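Local coordinates for putative isomerase (Streptomyces coelicolor A3, PDB 2OQH), which probably acts as a glucarate dehydratase-like enzyme of the enolase superfamily, converting D-glucarate to 5-dehydro-4-deoxy-D-glucarate and water, at residues A[9-14]-A[364-369]; A[31-36]-A[299-304]; A[89-94]-A[271-276]; A[308-313]-A[346-351]; A[332-337]-A[355-360]. All blocks are in the same frame, centred on the assembly; numbering follows the deposited sequence.

Contact 1: A[9-14]-A[364-369]; sequences DVWVVN and HYAGVN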
# COMPACT_ATOMS: atom_id res chain seq x y z
N ASP A 9 8.97 -20.81 -7.20
CA ASP A 9 7.63 -21.40 -7.30
C ASP A 9 6.55 -20.37 -7.03
O ASP A 9 6.68 -19.53 -6.14
CB ASP A 9 7.53 -22.56 -6.32
CG ASP A 9 8.44 -23.70 -6.69
OD1 ASP A 9 8.25 -24.26 -7.80
OD2 ASP A 9 9.35 -24.03 -5.91
N VAL A 10 5.47 -20.46 -7.79
CA VAL A 10 4.38 -19.50 -7.67
C VAL A 10 3.03 -20.15 -7.41
O VAL A 10 2.66 -21.13 -8.06
CB VAL A 10 4.27 -18.65 -8.96
CG1 VAL A 10 3.39 -17.43 -8.70
CG2 VAL A 10 5.66 -18.24 -9.43
N TRP A 11 2.30 -19.60 -6.45
CA TRP A 11 0.97 -20.09 -6.10
C TRP A 11 0.01 -18.91 -6.15
O TRP A 11 0.41 -17.78 -5.89
CB TRP A 11 0.92 -20.62 -4.66
CG TRP A 11 1.69 -21.88 -4.39
CD1 TRP A 11 1.23 -23.17 -4.46
CD2 TRP A 11 3.05 -21.98 -3.94
NE1 TRP A 11 2.21 -24.05 -4.07
CE2 TRP A 11 3.34 -23.34 -3.75
CE3 TRP A 11 4.06 -21.03 -3.68
CZ2 TRP A 11 4.60 -23.79 -3.31
CZ3 TRP A 11 5.31 -21.48 -3.24
CH2 TRP A 11 5.56 -22.84 -3.06
N VAL A 12 -1.24 -19.17 -6.51
CA VAL A 12 -2.27 -18.14 -6.51
C VAL A 12 -3.23 -18.65 -5.44
O VAL A 12 -3.61 -19.81 -5.45
CB VAL A 12 -3.00 -18.04 -7.87
CG1 VAL A 12 -4.15 -17.04 -7.75
CG2 VAL A 12 -2.04 -17.56 -8.94
N VAL A 13 -3.59 -17.78 -4.51
CA VAL A 13 -4.47 -18.20 -3.43
C VAL A 13 -5.63 -17.23 -3.17
O VAL A 13 -5.55 -16.05 -3.52
CB VAL A 13 -3.67 -18.35 -2.12
CG1 VAL A 13 -2.54 -19.35 -2.32
CG2 VAL A 13 -3.11 -17.00 -1.70
N ASN A 14 -6.69 -17.76 -2.56
CA ASN A 14 -7.88 -16.98 -2.21
C ASN A 14 -7.99 -17.05 -0.70
O ASN A 14 -8.06 -18.14 -0.13
CB ASN A 14 -9.15 -17.62 -2.80
CG ASN A 14 -9.27 -17.43 -4.30
OD1 ASN A 14 -8.42 -16.81 -4.94
ND2 ASN A 14 -10.35 -17.98 -4.87
N HIS A 364 -3.60 -25.35 0.66
CA HIS A 364 -5.06 -25.35 0.84
C HIS A 364 -5.74 -24.20 0.09
O HIS A 364 -6.68 -24.41 -0.68
CB HIS A 364 -5.39 -25.25 2.34
CG HIS A 364 -6.85 -25.05 2.63
ND1 HIS A 364 -7.80 -26.01 2.36
CD2 HIS A 364 -7.51 -24.00 3.17
CE1 HIS A 364 -8.99 -25.55 2.73
NE2 HIS A 364 -8.84 -24.34 3.22
N TYR A 365 -5.25 -22.98 0.30
CA TYR A 365 -5.86 -21.82 -0.34
C TYR A 365 -5.58 -21.69 -1.82
O TYR A 365 -6.22 -20.89 -2.50
CB TYR A 365 -5.45 -20.56 0.41
CG TYR A 365 -6.13 -20.51 1.75
CD1 TYR A 365 -7.51 -20.35 1.85
CD2 TYR A 365 -5.40 -20.67 2.93
CE1 TYR A 365 -8.16 -20.37 3.08
CE2 TYR A 365 -6.05 -20.69 4.18
CZ TYR A 365 -7.43 -20.54 4.24
OH TYR A 365 -8.09 -20.59 5.45
N ALA A 366 -4.64 -22.49 -2.34
CA ALA A 366 -4.36 -22.46 -3.76
C ALA A 366 -5.44 -23.31 -4.41
O ALA A 366 -5.80 -23.09 -5.56
CB ALA A 366 -2.98 -23.04 -4.05
N GLY A 367 -5.94 -24.28 -3.65
CA GLY A 367 -6.98 -25.17 -4.14
C GLY A 367 -8.32 -24.46 -4.16
O GLY A 367 -9.19 -24.75 -4.98
N VAL A 368 -8.49 -23.52 -3.23
CA VAL A 368 -9.71 -22.75 -3.14
C VAL A 368 -9.78 -21.88 -4.38
O VAL A 368 -10.85 -21.74 -4.99
CB VAL A 368 -9.70 -21.86 -1.91
CG1 VAL A 368 -11.05 -21.17 -1.76
CG2 VAL A 368 -9.37 -22.69 -0.68
N ASN A 369 -8.65 -21.28 -4.74
CA ASN A 369 -8.57 -20.45 -5.93
C ASN A 369 -8.90 -21.35 -7.13
O ASN A 369 -9.65 -20.89 -8.02
CB ASN A 369 -7.16 -19.86 -6.09
CG ASN A 369 -6.99 -19.06 -7.37
OD1 ASN A 369 -7.61 -18.00 -7.55
ND2 ASN A 369 -6.14 -19.55 -8.27
O HOH W 1 -4.69 -21.80 -7.69
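The last ordered helix, 359-368, returns across an edge strand, 5-15, of the three-stranded antiparallel sheet in the N-terminal domain. Strand 9-14 and helix 364-368 cross at 75°, their axes 5.5 Å apart, so backbone meets backbone, and Asn14, Val12 and Asn369 close the flank. The carbonyl of Tyr365 takes a fairly straight hydrogen bond from Asn14 N (3.2 Å to Tyr365 O, 159° at the hydrogen), the donor lying above the carbonyl plane. The same oxygen receives a CA-H...O contact from Val13 CA at 3.3 Å, and Val12 O faces Ala366 CA in a second one at 3.2 Å. A water bridges the two backbones, donating to Val12 O and to Ala366 O. Apolar contact is slight. The CB of Val13 meets Tyr365 CB at 3.8 Å, its CG1 faces Ala366 CB at 4.1 Å, and Trp11 adds its CD1 to the same methyl. At Asn369, the last ordered residue, the side chains of Asn14 and Asn369 cross at about a right angle, with their amide planes 83° apart. Tyr365 CD1 lies 3.0 Å from Asn14 O, and only the outer end of the ring leads away, its hydroxyl bonded to Asp332; CD2 of His364 sits over the centre of one face. Such a return of the C-terminal segment to the N-terminal sheet is typical of the capping domain of the enolase superfamily.

Contact 2: A[31-36]-A[299-304]; sequences ETRTVV and GGELGI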
# COMPACT_ATOMS: atom_id res chain seq x y z
N GLU A 31 -10.42 -12.45 -1.10
CA GLU A 31 -9.35 -11.80 -1.84
C GLU A 31 -8.37 -12.78 -2.48
O GLU A 31 -8.10 -13.86 -1.95
CB GLU A 31 -8.60 -10.86 -0.89
CG GLU A 31 -7.44 -10.13 -1.51
CD GLU A 31 -6.80 -9.18 -0.54
OE1 GLU A 31 -7.24 -8.01 -0.46
OE2 GLU A 31 -5.87 -9.62 0.17
N THR A 32 -7.84 -12.40 -3.64
CA THR A 32 -6.90 -13.26 -4.35
C THR A 32 -5.50 -12.63 -4.35
O THR A 32 -5.35 -11.43 -4.60
CB THR A 32 -7.37 -13.49 -5.80
OG1 THR A 32 -8.61 -14.23 -5.79
CG2 THR A 32 -6.35 -14.28 -6.58
N ARG A 33 -4.48 -13.44 -4.07
CA ARG A 33 -3.10 -12.98 -4.03
C ARG A 33 -2.15 -14.02 -4.63
O ARG A 33 -2.43 -15.22 -4.60
CB ARG A 33 -2.67 -12.71 -2.58
CG ARG A 33 -3.59 -11.80 -1.79
CD ARG A 33 -3.49 -10.35 -2.25
NE ARG A 33 -2.17 -9.78 -1.96
CZ ARG A 33 -1.87 -8.50 -2.10
NH1 ARG A 33 -2.79 -7.64 -2.53
NH2 ARG A 33 -0.65 -8.06 -1.81
N THR A 34 -1.03 -13.55 -5.16
CA THR A 34 -0.02 -14.43 -5.74
C THR A 34 1.14 -14.52 -4.75
O THR A 34 1.66 -13.50 -4.29
CB THR A 34 0.52 -13.87 -7.08
OG1 THR A 34 -0.50 -13.98 -8.09
CG2 THR A 34 1.76 -14.65 -7.53
N VAL A 35 1.55 -15.75 -4.41
CA VAL A 35 2.65 -15.96 -3.48
C VAL A 35 3.83 -16.59 -4.21
O VAL A 35 3.65 -17.49 -5.03
CB VAL A 35 2.24 -16.88 -2.32
CG1 VAL A 35 3.39 -16.98 -1.32
CG2 VAL A 35 1.00 -16.33 -1.64
N VAL A 36 5.03 -16.13 -3.90
CA VAL A 36 6.23 -16.64 -4.55
C VAL A 36 7.26 -17.11 -3.53
O VAL A 36 7.38 -16.53 -2.45
CB VAL A 36 6.89 -15.54 -5.42
CG1 VAL A 36 8.19 -16.04 -6.03
CG2 VAL A 36 5.91 -15.09 -6.51
N GLY A 299 -2.98 -2.13 -1.37
CA GLY A 299 -3.72 -2.78 -2.44
C GLY A 299 -4.20 -4.15 -2.00
O GLY A 299 -4.24 -5.07 -2.81
N GLY A 300 -4.56 -4.29 -0.72
CA GLY A 300 -5.03 -5.56 -0.19
C GLY A 300 -3.96 -6.50 0.36
O GLY A 300 -4.18 -7.71 0.45
N GLU A 301 -2.81 -5.95 0.74
CA GLU A 301 -1.74 -6.78 1.27
C GLU A 301 -2.16 -7.61 2.47
O GLU A 301 -2.90 -7.14 3.33
CB GLU A 301 -0.55 -5.92 1.72
CG GLU A 301 0.14 -5.16 0.61
CD GLU A 301 -0.70 -4.02 0.10
OE1 GLU A 301 -1.28 -3.30 0.93
OE2 GLU A 301 -0.77 -3.85 -1.14
N LEU A 302 -1.68 -8.85 2.53
CA LEU A 302 -1.96 -9.72 3.67
C LEU A 302 -0.68 -9.73 4.51
O LEU A 302 0.12 -8.80 4.44
CB LEU A 302 -2.34 -11.14 3.20
CG LEU A 302 -3.66 -11.24 2.41
CD1 LEU A 302 -3.84 -12.67 1.93
CD2 LEU A 302 -4.84 -10.80 3.28
N GLY A 303 -0.48 -10.78 5.30
CA GLY A 303 0.68 -10.85 6.17
C GLY A 303 2.08 -10.68 5.60
O GLY A 303 2.86 -9.86 6.10
N ILE A 304 2.42 -11.45 4.58
CA ILE A 304 3.75 -11.35 4.00
C ILE A 304 3.98 -9.95 3.40
O ILE A 304 4.97 -9.29 3.72
CB ILE A 304 3.96 -12.42 2.91
CG1 ILE A 304 3.81 -13.82 3.53
CG2 ILE A 304 5.34 -12.27 2.28
CD1 ILE A 304 3.87 -14.95 2.51
O HOH W 2 -0.42 -5.36 -3.12
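Strand 31-36 of the N-terminal capping domain here meets the loop that leads from barrel strand 293-296 into helix 303-315. Such loops at the C-terminal ends of TIM-barrel strands line the active-site region in enolase-superfamily enzymes.

Charged and polar groups carry most of the contact. Arg33 leaves the strand with CG anti to its carbonyl carbon (chi1 -52°) and then bends twice, which lays the guanidinium over the loop backbone. Gly300 O and Glu301 CA lie over one face, while Gly299 O, at the edge and near the plane, takes a weak hydrogen bond from Arg33 NH1 (3.0 Å, 120°). A water accepts from Arg33 NH2 at 3.0 Å and donates to Glu301 OE2 at 2.5 Å; NE forms a salt bridge with Glu49. An alanine in place of Arg33 would remove the guanidinium, and with it the bond to Gly299 O and the salt bridge to Glu49, and would probably loosen the loop from the strand. Glu31, extended beyond CG, brings OE2 to 2.6 Å from Gly300 O, a spacing that suggests the acid may carry a proton. Within the loop, Glu301 OE2 also takes the N-H of Gly299 on its syn lone pair.

Apolar contact is smaller. Arg33 CG touches Leu302 CD1 at 3.8 Å, and farther along Val35 CG1 meets Ile304 CD1. Gly300 sits at positive phi, where a CB would run into the Glu31 carboxylate at OE1, itself 3.3 Å from Gly300 CA.

Contact 3: A[89-94]-A[271-276]; sequences YGYLGY and VYKWGG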
# COMPACT_ATOMS: atom_id res chain seq x y z
N TYR A 89 3.23 -4.97 -19.42
CA TYR A 89 2.27 -5.48 -18.44
C TYR A 89 1.72 -4.45 -17.45
O TYR A 89 0.88 -4.80 -16.61
CB TYR A 89 2.91 -6.62 -17.65
CG TYR A 89 3.18 -7.86 -18.46
CD1 TYR A 89 2.16 -8.78 -18.73
CD2 TYR A 89 4.46 -8.14 -18.94
CE1 TYR A 89 2.42 -9.95 -19.45
CE2 TYR A 89 4.73 -9.31 -19.66
CZ TYR A 89 3.70 -10.21 -19.91
OH TYR A 89 3.95 -11.38 -20.61
N GLY A 90 2.20 -3.22 -17.52
CA GLY A 90 1.72 -2.19 -16.62
C GLY A 90 1.80 -2.56 -15.15
O GLY A 90 2.75 -3.20 -14.71
N TYR A 91 0.80 -2.13 -14.40
CA TYR A 91 0.71 -2.37 -12.97
C TYR A 91 1.02 -3.83 -12.60
O TYR A 91 1.82 -4.09 -11.70
CB TYR A 91 -0.70 -2.00 -12.51
CG TYR A 91 -0.92 -1.81 -11.02
CD1 TYR A 91 0.04 -2.16 -10.08
CD2 TYR A 91 -2.12 -1.29 -10.56
CE1 TYR A 91 -0.19 -1.98 -8.70
CE2 TYR A 91 -2.37 -1.10 -9.19
CZ TYR A 91 -1.40 -1.44 -8.27
OH TYR A 91 -1.65 -1.22 -6.92
N LEU A 92 0.40 -4.79 -13.29
CA LEU A 92 0.64 -6.19 -12.97
C LEU A 92 2.11 -6.55 -13.16
O LEU A 92 2.62 -7.44 -12.48
CB LEU A 92 -0.24 -7.12 -13.82
CG LEU A 92 -1.76 -6.90 -13.75
CD1 LEU A 92 -2.47 -8.14 -14.31
CD2 LEU A 92 -2.20 -6.65 -12.31
N GLY A 93 2.78 -5.87 -14.08
CA GLY A 93 4.20 -6.13 -14.30
C GLY A 93 5.01 -5.74 -13.07
O GLY A 93 5.83 -6.51 -12.59
N TYR A 94 4.78 -4.53 -12.57
CA TYR A 94 5.48 -4.06 -11.39
C TYR A 94 5.18 -4.98 -10.20
O TYR A 94 6.06 -5.31 -9.43
CB TYR A 94 5.06 -2.63 -11.03
CG TYR A 94 5.67 -1.56 -11.91
CD1 TYR A 94 7.03 -1.29 -11.89
CD2 TYR A 94 4.87 -0.81 -12.76
CE1 TYR A 94 7.59 -0.29 -12.69
CE2 TYR A 94 5.41 0.20 -13.57
CZ TYR A 94 6.77 0.45 -13.53
OH TYR A 94 7.30 1.43 -14.35
N VAL A 271 5.26 -0.79 -2.49
CA VAL A 271 6.21 -1.73 -3.06
C VAL A 271 5.67 -2.50 -4.25
O VAL A 271 6.36 -2.71 -5.24
CB VAL A 271 6.68 -2.74 -1.98
CG1 VAL A 271 7.47 -3.87 -2.62
CG2 VAL A 271 7.52 -2.02 -0.95
N TYR A 272 4.41 -2.91 -4.14
CA TYR A 272 3.78 -3.70 -5.17
C TYR A 272 3.41 -2.90 -6.40
O TYR A 272 3.23 -3.46 -7.48
CB TYR A 272 2.59 -4.42 -4.55
CG TYR A 272 3.06 -5.11 -3.30
CD1 TYR A 272 3.94 -6.18 -3.38
CD2 TYR A 272 2.79 -4.57 -2.04
CE1 TYR A 272 4.56 -6.70 -2.25
CE2 TYR A 272 3.42 -5.08 -0.89
CZ TYR A 272 4.31 -6.14 -1.00
OH TYR A 272 4.97 -6.62 0.11
N LYS A 273 3.32 -1.58 -6.24
CA LYS A 273 2.99 -0.71 -7.36
C LYS A 273 4.28 -0.22 -8.05
O LYS A 273 4.31 -0.05 -9.27
CB LYS A 273 2.15 0.47 -6.85
CG LYS A 273 1.68 1.44 -7.93
CD LYS A 273 0.81 2.56 -7.34
CE LYS A 273 -0.61 2.09 -7.04
NZ LYS A 273 -1.57 2.53 -8.09
N TRP A 274 5.33 -0.02 -7.26
CA TRP A 274 6.61 0.47 -7.76
C TRP A 274 7.65 -0.61 -8.10
O TRP A 274 8.77 -0.30 -8.52
CB TRP A 274 7.19 1.48 -6.77
CG TRP A 274 6.38 2.74 -6.73
CD1 TRP A 274 5.09 2.88 -6.27
CD2 TRP A 274 6.76 4.03 -7.24
NE1 TRP A 274 4.65 4.17 -6.48
CE2 TRP A 274 5.65 4.89 -7.07
CE3 TRP A 274 7.93 4.53 -7.83
CZ2 TRP A 274 5.69 6.24 -7.47
CZ3 TRP A 274 7.96 5.87 -8.23
CH2 TRP A 274 6.84 6.71 -8.05
N GLY A 275 7.29 -1.87 -7.89
CA GLY A 275 8.19 -2.96 -8.24
C GLY A 275 9.21 -3.46 -7.24
O GLY A 275 9.94 -4.41 -7.54
N GLY A 276 9.28 -2.87 -6.05
CA GLY A 276 10.26 -3.36 -5.09
C GLY A 276 10.53 -2.48 -3.90
O GLY A 276 10.03 -1.35 -3.79
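This is a buried contact without hydrogen bonds, in which tyrosines near the start of helix 85-112 lie against the short, weakly bonded helix 271-274 that follows barrel strand 266-269. Helix 85-112 is kinked within 89-94, and two of its tyrosines carry the packing.

Tyr94 sits close against the backbone. Its CG is anti to its carbonyl carbon (chi1 -76°), and Tyr94 CB comes to 3.2 Å from Lys273 O. The ring then runs on obliquely past the same carbonyl, with Tyr94 CD1 at 3.9 Å from Trp274 C. The backbone joins in: Tyr94 O takes a CA-H...O contact from Gly275 CA at 3.4 Å, nearly straight at 158°. Glycine suits position Gly275 twice over: phi is positive there, and a CB would press on Tyr94 CD1.

Tyr91, one turn earlier, has CG anti to its backbone N (chi1 -164°). Its ring presents an edge to Tyr272 O, while its outer end crosses the Lys273 chain obliquely. Tyr91 CE1 lies 3.7 Å from Lys273 CA, and Tyr91 OH rests 3.5 Å from Lys273 CE. Lys273 is extended to CD and bends only beyond it, so methylenes meet the phenol while NZ is bonded to the carbonyl of Asn246.

Beyond the contact, Tyr272 turns its ring toward Ala98 and Val102 farther along helix 85-112, and its hydroxyl is bonded to Ala305 O in helix 303-315; Trp274 meets Phe252 of helix 252-260 edge-to-face.

Contact 4: A[308-313]-A[346-351]; sequences AHLAVV and RVPSGP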
# COMPACT_ATOMS: atom_id res chain seq x y z
N ALA A 308 6.59 -6.75 4.59
CA ALA A 308 7.57 -6.05 3.77
C ALA A 308 7.37 -4.54 3.94
O ALA A 308 8.33 -3.79 4.10
CB ALA A 308 7.40 -6.44 2.31
N HIS A 309 6.12 -4.09 3.92
CA HIS A 309 5.81 -2.68 4.08
C HIS A 309 6.24 -2.15 5.45
O HIS A 309 6.76 -1.03 5.56
CB HIS A 309 4.32 -2.43 3.87
CG HIS A 309 3.94 -2.18 2.45
ND1 HIS A 309 4.88 -1.99 1.45
CD2 HIS A 309 2.74 -2.04 1.85
CE1 HIS A 309 4.27 -1.73 0.31
NE2 HIS A 309 2.97 -1.75 0.53
N LEU A 310 6.03 -2.95 6.49
CA LEU A 310 6.39 -2.56 7.84
C LEU A 310 7.89 -2.35 7.97
O LEU A 310 8.33 -1.47 8.70
CB LEU A 310 5.92 -3.63 8.84
CG LEU A 310 4.39 -3.73 8.94
CD1 LEU A 310 3.98 -4.93 9.79
CD2 LEU A 310 3.88 -2.44 9.55
N ALA A 311 8.67 -3.16 7.26
CA ALA A 311 10.13 -3.02 7.30
C ALA A 311 10.52 -1.69 6.65
O ALA A 311 11.41 -1.00 7.11
CB ALA A 311 10.79 -4.18 6.55
N VAL A 312 9.82 -1.34 5.57
CA VAL A 312 10.11 -0.09 4.90
C VAL A 312 9.76 1.09 5.78
O VAL A 312 10.59 1.97 6.00
CB VAL A 312 9.36 0.00 3.56
CG1 VAL A 312 9.61 1.36 2.92
CG2 VAL A 312 9.84 -1.11 2.63
N VAL A 313 8.55 1.11 6.32
CA VAL A 313 8.13 2.21 7.19
C VAL A 313 9.07 2.36 8.38
O VAL A 313 9.51 3.46 8.71
CB VAL A 313 6.69 2.00 7.71
CG1 VAL A 313 6.34 3.09 8.71
CG2 VAL A 313 5.70 2.01 6.56
N ARG A 346 2.98 -3.72 14.78
CA ARG A 346 4.34 -3.81 15.26
C ARG A 346 5.19 -4.43 14.17
O ARG A 346 4.77 -5.37 13.49
CB ARG A 346 4.41 -4.67 16.53
CG ARG A 346 5.80 -4.71 17.17
CD ARG A 346 5.74 -5.33 18.56
NE ARG A 346 5.40 -6.75 18.50
CZ ARG A 346 4.97 -7.45 19.54
NH1 ARG A 346 4.81 -6.87 20.72
NH2 ARG A 346 4.70 -8.75 19.39
N VAL A 347 6.39 -3.90 13.98
CA VAL A 347 7.30 -4.41 12.96
C VAL A 347 7.92 -5.73 13.41
O VAL A 347 8.58 -5.79 14.45
CB VAL A 347 8.43 -3.41 12.68
CG1 VAL A 347 9.22 -3.85 11.46
CG2 VAL A 347 7.85 -2.01 12.47
N PRO A 348 7.72 -6.81 12.63
CA PRO A 348 8.28 -8.13 12.95
C PRO A 348 9.76 -8.04 13.31
O PRO A 348 10.44 -7.11 12.88
CB PRO A 348 8.02 -8.93 11.68
CG PRO A 348 6.69 -8.38 11.24
CD PRO A 348 6.87 -6.89 11.43
N SER A 349 10.26 -9.00 14.09
CA SER A 349 11.66 -8.95 14.53
C SER A 349 12.65 -9.99 14.01
O SER A 349 13.86 -9.74 14.00
CB SER A 349 11.70 -8.96 16.06
OG SER A 349 10.94 -10.05 16.58
N GLY A 350 12.17 -11.16 13.58
CA GLY A 350 13.09 -12.19 13.11
C GLY A 350 13.89 -11.88 11.86
O GLY A 350 13.77 -10.80 11.27
N PRO A 351 14.76 -12.82 11.42
CA PRO A 351 15.56 -12.60 10.22
C PRO A 351 14.63 -12.42 9.02
O PRO A 351 13.49 -12.87 9.05
CB PRO A 351 16.39 -13.88 10.11
CG PRO A 351 16.52 -14.32 11.55
CD PRO A 351 15.13 -14.08 12.09
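Leu310, on the outer helix 303-315 of the barrel, is the side chain that meets the loop after strand 344-346. Its CB, pointing toward that loop, faces Val347 CG1 at 4.2 Å. From there CG lies anti to the carbonyl carbon (chi1 -67°), and at the tip Leu310 CD1 rests 3.8 Å from Arg346 O and 3.9 Å from Pro348 CD. The leucine and the proline ring cross at about a right angle, so tip meets ring CH2 rather than lying along it. Val347 rests its methyls on the helix backbone. Val347 CG1 and CG2 both rest on Leu310 O, each 3.8 Å from it, and CG1 also comes near Ala311 N. Around the pair, Val128 of strand 127-134 touches both Leu310 and Val347, and Leu338 touches both Leu310 and Pro348, while the backbone of Val347 is bonded to Asp126. The helix and the loop are therefore matched by van der Waals contact, methyls lying on CH groups and on carbonyl oxygens, with no hydrogen bond between 308-313 and 346-351; one methyl tip and one branched valine set the fit, and no polar pair fixes its direction.

Contact 5: A[332-337]-A[355-360]; sequences DDIIEP and VSVDED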
# COMPACT_ATOMS: atom_id res chain seq x y z
N ASP A 332 -7.88 -15.72 8.18
CA ASP A 332 -6.82 -16.71 8.13
C ASP A 332 -5.78 -16.30 7.08
O ASP A 332 -6.12 -15.71 6.05
CB ASP A 332 -7.43 -18.09 7.80
CG ASP A 332 -6.49 -19.23 8.13
OD1 ASP A 332 -5.70 -19.09 9.08
OD2 ASP A 332 -6.56 -20.28 7.45
N ASP A 333 -4.51 -16.60 7.35
CA ASP A 333 -3.42 -16.24 6.44
C ASP A 333 -2.43 -17.39 6.41
O ASP A 333 -2.48 -18.28 7.25
CB ASP A 333 -2.72 -14.97 6.95
CG ASP A 333 -2.04 -14.18 5.85
OD1 ASP A 333 -1.69 -14.78 4.80
OD2 ASP A 333 -1.85 -12.95 6.03
N ILE A 334 -1.51 -17.37 5.45
CA ILE A 334 -0.53 -18.44 5.38
C ILE A 334 0.66 -18.21 6.30
O ILE A 334 1.64 -18.95 6.25
CB ILE A 334 -0.06 -18.70 3.94
CG1 ILE A 334 0.57 -17.44 3.34
CG2 ILE A 334 -1.24 -19.12 3.09
CD1 ILE A 334 0.99 -17.64 1.91
N ILE A 335 0.58 -17.19 7.14
CA ILE A 335 1.65 -16.93 8.09
C ILE A 335 1.00 -16.59 9.42
O ILE A 335 -0.22 -16.47 9.52
CB ILE A 335 2.58 -15.76 7.67
CG1 ILE A 335 1.89 -14.41 7.89
CG2 ILE A 335 2.96 -15.91 6.20
CD1 ILE A 335 2.83 -13.22 7.80
N GLU A 336 1.83 -16.44 10.45
CA GLU A 336 1.32 -16.09 11.77
C GLU A 336 0.86 -14.63 11.75
O GLU A 336 1.53 -13.76 11.18
CB GLU A 336 2.41 -16.29 12.81
CG GLU A 336 2.74 -17.75 13.04
CD GLU A 336 1.72 -18.43 13.95
OE1 GLU A 336 1.75 -18.17 15.17
OE2 GLU A 336 0.87 -19.20 13.43
N PRO A 337 -0.28 -14.33 12.40
CA PRO A 337 -0.79 -12.96 12.43
C PRO A 337 0.23 -11.93 12.93
O PRO A 337 1.01 -12.19 13.86
CB PRO A 337 -2.00 -13.05 13.36
CG PRO A 337 -2.48 -14.46 13.15
CD PRO A 337 -1.18 -15.24 13.13
N VAL A 355 8.67 -13.59 9.31
CA VAL A 355 7.44 -14.37 9.27
C VAL A 355 7.69 -15.79 8.77
O VAL A 355 8.61 -16.02 7.99
CB VAL A 355 6.38 -13.71 8.36
CG1 VAL A 355 6.08 -12.30 8.84
CG2 VAL A 355 6.87 -13.71 6.91
N SER A 356 6.87 -16.72 9.23
CA SER A 356 6.99 -18.12 8.85
C SER A 356 5.75 -18.56 8.07
O SER A 356 4.63 -18.36 8.53
CB SER A 356 7.15 -19.00 10.09
OG SER A 356 7.29 -20.36 9.71
N VAL A 357 5.95 -19.17 6.91
CA VAL A 357 4.84 -19.60 6.08
C VAL A 357 4.39 -21.04 6.27
O VAL A 357 5.19 -21.97 6.21
CB VAL A 357 5.16 -19.40 4.59
CG1 VAL A 357 3.94 -19.77 3.74
CG2 VAL A 357 5.59 -17.97 4.33
N ASP A 358 3.08 -21.22 6.46
CA ASP A 358 2.47 -22.54 6.62
C ASP A 358 2.19 -23.07 5.21
O ASP A 358 1.24 -22.62 4.55
CB ASP A 358 1.15 -22.40 7.39
CG ASP A 358 0.49 -23.73 7.68
OD1 ASP A 358 0.42 -24.59 6.77
OD2 ASP A 358 0.02 -23.91 8.82
N GLU A 359 2.99 -24.02 4.75
CA GLU A 359 2.79 -24.55 3.41
C GLU A 359 1.49 -25.31 3.22
O GLU A 359 0.90 -25.29 2.14
CB GLU A 359 3.98 -25.41 3.00
CG GLU A 359 5.15 -24.58 2.49
CD GLU A 359 6.43 -25.38 2.40
OE1 GLU A 359 6.35 -26.54 1.94
OE2 GLU A 359 7.50 -24.85 2.79
N ASP A 360 1.02 -25.99 4.27
CA ASP A 360 -0.22 -26.74 4.16
C ASP A 360 -1.36 -25.77 3.83
O ASP A 360 -2.16 -26.04 2.93
CB ASP A 360 -0.52 -27.47 5.48
CG ASP A 360 0.56 -28.47 5.84
OD1 ASP A 360 1.02 -29.20 4.93
OD2 ASP A 360 0.96 -28.53 7.02
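Ile334 and Ile335 both place CG1 in the crowded position between backbone N and carbonyl carbon, with chi1 59° and 75°, and this brings Ile334 to Val357, and Ile335 to both Val355 and Val357. Ile334 lies alongside Val357, pointing the same way, with CD1 4.1 Å from Val357 CG1. Ile335 divides its branches: CD1 crosses obliquely to Val355 CG1 at 3.5 Å, and CG2 meets Val357 CG2 at 3.8 Å. A valine here would lack CD1, and the grip on Val355 would probably be lost. Ile335, Ile334 and Val357 all touch Ile304 of helix 303-315. The backbones are joined by one short, nearly straight hydrogen bond, Asp358 N to Ile334 O at 2.7 Å and 167°, which lies in the carbonyl plane. That oxygen also receives a CA-H...O contact from Val357 CA at 3.3 Å, and Ser356 O receives another, from Ile335 CA. Just before Ile334 in the chain, Asp333 OD1 uses its anti lone pair on Ile334 N at 2.7 Å, while its OD2 is bonded to Gly303 N. Asp358 then turns its carboxylate away from the isoleucines to the backbone N of Lys361. With its own N-H held by the loop and its side chain on the first turn, Asp358 is a typical helix N-cap, here opening the C-terminal helix 359-368.

Overall arrangement
Contacts 1, 2 and 5 form a cluster where the barrel meets the capping domain. Strands 9-14 and 31-36 are sheet neighbours, and contacts 1 and 2 have centres 11 Å apart. Contact 5 joins contact 1 through Tyr365 OH to Asp332 OD2 (2.5 Å), and contact 2 through Gly303 N to Asp333 OD2 (2.7 Å). Contact 3 reaches contact 2 where Glu301 CG packs on Tyr272 CE2 (3.6 Å), and touches contact 4 through Tyr272 and His309. Contacts 4 and 5 alternate along the chain. By family resemblance, the 299-304 loop and the 271-276 segment, both at C-terminal ends of barrel strands, probably border the active site, whereas contact 1, centred 22 Å from the chain's centre, is peripheral.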